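PDB 5XSJ: signal transduction histidine kinase, LytS from Clostridium beijerinckii, which probably acts as a membrane-bound sensor kinase that uses ATP to phosphorylate a histidine in two-component signalling, this piece being its N-terminal, four-helix part. Local coordinates for residues S50-N53 against E54-A58; D71-Q74 against Y75-R78. One frame throughout, in Å; residues are numbered along the deposited sequence.

Contact 1 of 2, residues S50-N53 against E54-A58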
# COMPACT_ATOMS: atom_id res chain seq x y z
N SER B 50 4.83 20.56 19.55
CA SER B 50 5.63 20.57 18.33
C SER B 50 4.80 20.19 17.10
O SER B 50 5.00 20.73 16.02
CB SER B 50 6.82 19.62 18.45
OG SER B 50 7.74 20.09 19.42
N TYR B 51 3.88 19.24 17.27
CA TYR B 51 2.98 18.87 16.17
C TYR B 51 2.27 20.12 15.66
O TYR B 51 2.17 20.37 14.47
CB TYR B 51 1.95 17.84 16.64
CG TYR B 51 0.57 18.05 16.06
CD1 TYR B 51 0.27 17.61 14.78
CD2 TYR B 51 -0.44 18.68 16.79
CE1 TYR B 51 -0.96 17.82 14.22
CE2 TYR B 51 -1.73 18.89 16.22
CZ TYR B 51 -1.96 18.43 14.93
OH TYR B 51 -3.16 18.57 14.27
N ASN B 52 1.78 20.90 16.61
CA ASN B 52 0.95 22.05 16.32
C ASN B 52 1.76 23.19 15.71
O ASN B 52 1.36 23.77 14.70
CB ASN B 52 0.22 22.50 17.58
CG ASN B 52 -0.71 23.65 17.32
OD1 ASN B 52 -0.63 24.70 17.99
ND2 ASN B 52 -1.58 23.49 16.33
N ASN B 53 2.91 23.49 16.32
CA ASN B 53 3.81 24.52 15.80
C ASN B 53 4.25 24.24 14.36
O ASN B 53 4.27 25.14 13.52
CB ASN B 53 5.05 24.64 16.69
CG ASN B 53 4.74 25.29 18.05
OD1 ASN B 53 3.61 25.69 18.33
ND2 ASN B 53 5.75 25.37 18.90
N GLU B 54 4.63 23.00 14.09
CA GLU B 54 5.08 22.67 12.75
C GLU B 54 3.97 22.79 11.70
O GLU B 54 4.24 23.28 10.61
CB GLU B 54 5.70 21.27 12.73
CG GLU B 54 6.98 21.17 13.57
CD GLU B 54 8.17 21.89 12.92
OE1 GLU B 54 8.27 21.93 11.68
OE2 GLU B 54 9.01 22.43 13.66
N VAL B 55 2.72 22.41 12.00
CA VAL B 55 1.69 22.64 10.96
C VAL B 55 1.34 24.10 10.78
O VAL B 55 0.94 24.50 9.70
CB VAL B 55 0.33 21.92 11.16
CG1 VAL B 55 0.40 20.56 10.63
CG2 VAL B 55 -0.17 21.92 12.57
N ILE B 56 1.46 24.89 11.84
CA ILE B 56 1.22 26.33 11.72
C ILE B 56 2.20 26.89 10.72
O ILE B 56 1.83 27.68 9.84
CB ILE B 56 1.38 27.07 13.08
CG1 ILE B 56 0.15 26.83 13.95
CG2 ILE B 56 1.55 28.56 12.87
CD1 ILE B 56 0.40 27.08 15.44
N LEU B 57 3.45 26.45 10.82
CA LEU B 57 4.49 26.97 9.96
C LEU B 57 4.32 26.49 8.51
O LEU B 57 4.54 27.25 7.57
CB LEU B 57 5.87 26.58 10.50
CG LEU B 57 6.29 27.20 11.84
CD1 LEU B 57 7.49 26.45 12.43
CD2 LEU B 57 6.61 28.68 11.68
N ALA B 58 3.95 25.22 8.34
CA ALA B 58 3.70 24.71 6.98
C ALA B 58 2.54 25.47 6.31
O ALA B 58 2.62 25.87 5.16
CB ALA B 58 3.40 23.21 7.02

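Contact 2 of 2, residues D71-Q74 against Y75-R78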
# COMPACT_ATOMS: atom_id res chain seq x y z
N ASP B 71 0.75 30.39 -13.26
CA ASP B 71 -0.41 29.65 -13.79
C ASP B 71 -0.43 28.16 -13.45
O ASP B 71 -1.49 27.57 -13.30
CB ASP B 71 -0.49 29.81 -15.31
CG ASP B 71 -1.03 31.17 -15.74
OD1 ASP B 71 -1.85 31.74 -14.99
OD2 ASP B 71 -0.63 31.65 -16.82
N VAL B 72 0.74 27.54 -13.35
CA VAL B 72 0.81 26.09 -13.13
C VAL B 72 0.90 25.73 -11.65
O VAL B 72 0.13 24.89 -11.17
CB VAL B 72 2.02 25.47 -13.88
CG1 VAL B 72 2.27 24.04 -13.43
CG2 VAL B 72 1.78 25.53 -15.39
N ASN B 73 1.83 26.36 -10.93
CA ASN B 73 2.05 26.06 -9.52
C ASN B 73 0.83 26.37 -8.67
O ASN B 73 0.63 25.80 -7.62
CB ASN B 73 3.26 26.82 -8.98
CG ASN B 73 4.55 26.38 -9.62
OD1 ASN B 73 4.67 25.26 -10.14
ND2 ASN B 73 5.55 27.26 -9.58
N GLN B 74 0.05 27.34 -9.15
CA GLN B 74 -1.24 27.71 -8.58
C GLN B 74 -2.11 26.50 -8.25
O GLN B 74 -2.68 26.40 -7.16
CB GLN B 74 -1.95 28.61 -9.59
CG GLN B 74 -3.04 29.52 -9.10
CD GLN B 74 -3.78 30.20 -10.26
OE1 GLN B 74 -3.61 29.82 -11.43
NE2 GLN B 74 -4.58 31.21 -9.95
N TYR B 75 -2.22 25.58 -9.22
CA TYR B 75 -3.02 24.36 -9.10
C TYR B 75 -2.45 23.38 -8.09
O TYR B 75 -3.19 22.78 -7.32
CB TYR B 75 -3.17 23.66 -10.46
CG TYR B 75 -4.06 24.44 -11.39
CD1 TYR B 75 -5.44 24.34 -11.28
CD2 TYR B 75 -3.53 25.30 -12.34
CE1 TYR B 75 -6.27 25.08 -12.10
CE2 TYR B 75 -4.37 26.04 -13.17
CZ TYR B 75 -5.74 25.92 -13.04
OH TYR B 75 -6.58 26.64 -13.85
N ILE B 76 -1.13 23.22 -8.10
CA ILE B 76 -0.45 22.33 -7.17
C ILE B 76 -0.52 22.89 -5.75
O ILE B 76 -0.71 22.14 -4.79
CB ILE B 76 1.02 22.11 -7.58
CG1 ILE B 76 1.11 21.59 -9.01
CG2 ILE B 76 1.71 21.12 -6.63
CD1 ILE B 76 2.53 21.56 -9.57
N LEU B 77 -0.37 24.21 -5.63
CA LEU B 77 -0.37 24.85 -4.32
C LEU B 77 -1.74 24.76 -3.69
O LEU B 77 -1.86 24.51 -2.48
CB LEU B 77 0.07 26.31 -4.42
CG LEU B 77 1.58 26.54 -4.45
CD1 LEU B 77 1.91 27.96 -4.86
CD2 LEU B 77 2.16 26.23 -3.10
N ARG B 78 -2.78 24.94 -4.50
CA ARG B 78 -4.14 24.77 -4.02
C ARG B 78 -4.37 23.33 -3.53
O ARG B 78 -4.95 23.12 -2.48
CB ARG B 78 -5.16 25.14 -5.09
CG ARG B 78 -6.60 24.91 -4.64
CD ARG B 78 -7.62 25.38 -5.66
NE ARG B 78 -7.52 24.63 -6.91
CZ ARG B 78 -8.26 24.88 -7.98
NH1 ARG B 78 -9.16 25.87 -7.96
NH2 ARG B 78 -8.10 24.15 -9.08

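Contact 1 of 2, residues S50-N53 against E54-A58
Ile56 lies one helical turn beyond Asn52, and its extended branch runs back along the helix to the amide of that residue. At the root, CB is 3.5 Å from the carbonyl oxygen of Asn53, so the branch point already rests on the preceding turn. With CG1 beside its own backbone N (chi1 -76°), the longer branch heads toward Asn52, and CG1 comes within 3.4 Å of Asn52 O. At the tip, CD1 meets both oxygens of Asn52: the backbone O, and OD1 at 3.6 Å. The amide can be there because Asn52 holds CG anti to its N (chi1 -177°), and the two side chains cross obliquely. Asn52 O meanwhile accepts the N-H of Ile56 in a helical bond with an angle of 156° at the hydrogen, one of four successive i to i+4 bonds from Ser50-Glu54 to Asn53-Leu57. Val55 CG2 lies 3.2 Å from Asn52 O and, more loosely, 4.5 Å from CE1 of the Tyr51 ring. Glu54 CG comes within 3.2 Å of Ser50 O before the chain bends at chi2, and its OE1 bonds to His28 ND1. Within the four-helix bundle, helix 45-67 sits against two others: Ser50, Glu54, Val55 and Leu57 touch helix 15-42, and Tyr51, which bonds through OH to Ser91, packs with Val55 on Tyr87 of helix 73-99.

Contact 2 of 2, residues D71-Q74 against Y75-R78
Backbone hydrogen bonds join Val72 to Tyr75, Asn73 to Leu77 and Gln74 to Arg78, and their geometry changes along the chain. Tyr75 N reaches Val72 O at 3.1 Å, three residues back, with an N-H...O angle of only 138° and the donor well above the carbonyl plane. Leu77 N to Asn73 O, at 2.7 Å, and Arg78 N to Gln74 O are i to i+4 bonds and straighter. Such a change from an i+3 to i+4 bonds accompanies the start of helix 73-99, one of four helices bundled together in this chain; Asp70 OD2 accepts the backbone N-H of both Val72 and Asn73 there.

Nonbonded contacts centre on Tyr75. Its CG lies beside its own N (chi1 -71°), which turns the ring back toward the preceding residues: CD2 stands 3.2 Å from Asp71 O, and CE2 3.3 Å, with that oxygen at the ring edge, near its plane. Leu77 CB and CG rest on Asn73 O, CB at 3.3 Å.

Most polar ends find their partners outside these residues. Asn73 OD1 bonds to Asn131 ND2 of helix 104-133; Gln74 OE1, by contrast, is buried with no partner in the model. Tyr75 OH and Arg78 NH2 each bond to the backbone of another protein chain, whose apolar side chains also pack on Gln74, Tyr75 and Arg78.

Overall arrangement
From the N terminus, helix 15-42 comes first, followed by helix 45-67, which carries contact 1. That contact closes within the helix before contact 2 opens, so the two lie in series, neither nested nor crossed, and neither closes a long loop. The chain leaves helix 45-67 and enters helix 73-99 through contact 2, then continues to helix 104-133, the last of the bundle. The centres are 22 Å apart and the nearest atoms about 8 Å, without touching. Through their surroundings, residues 50-58 tie helix 45-67 to helices 15-42 and 73-99, whereas residues 71-78 join helix 73-99 to helices 45-67 and 104-133 and to another chain.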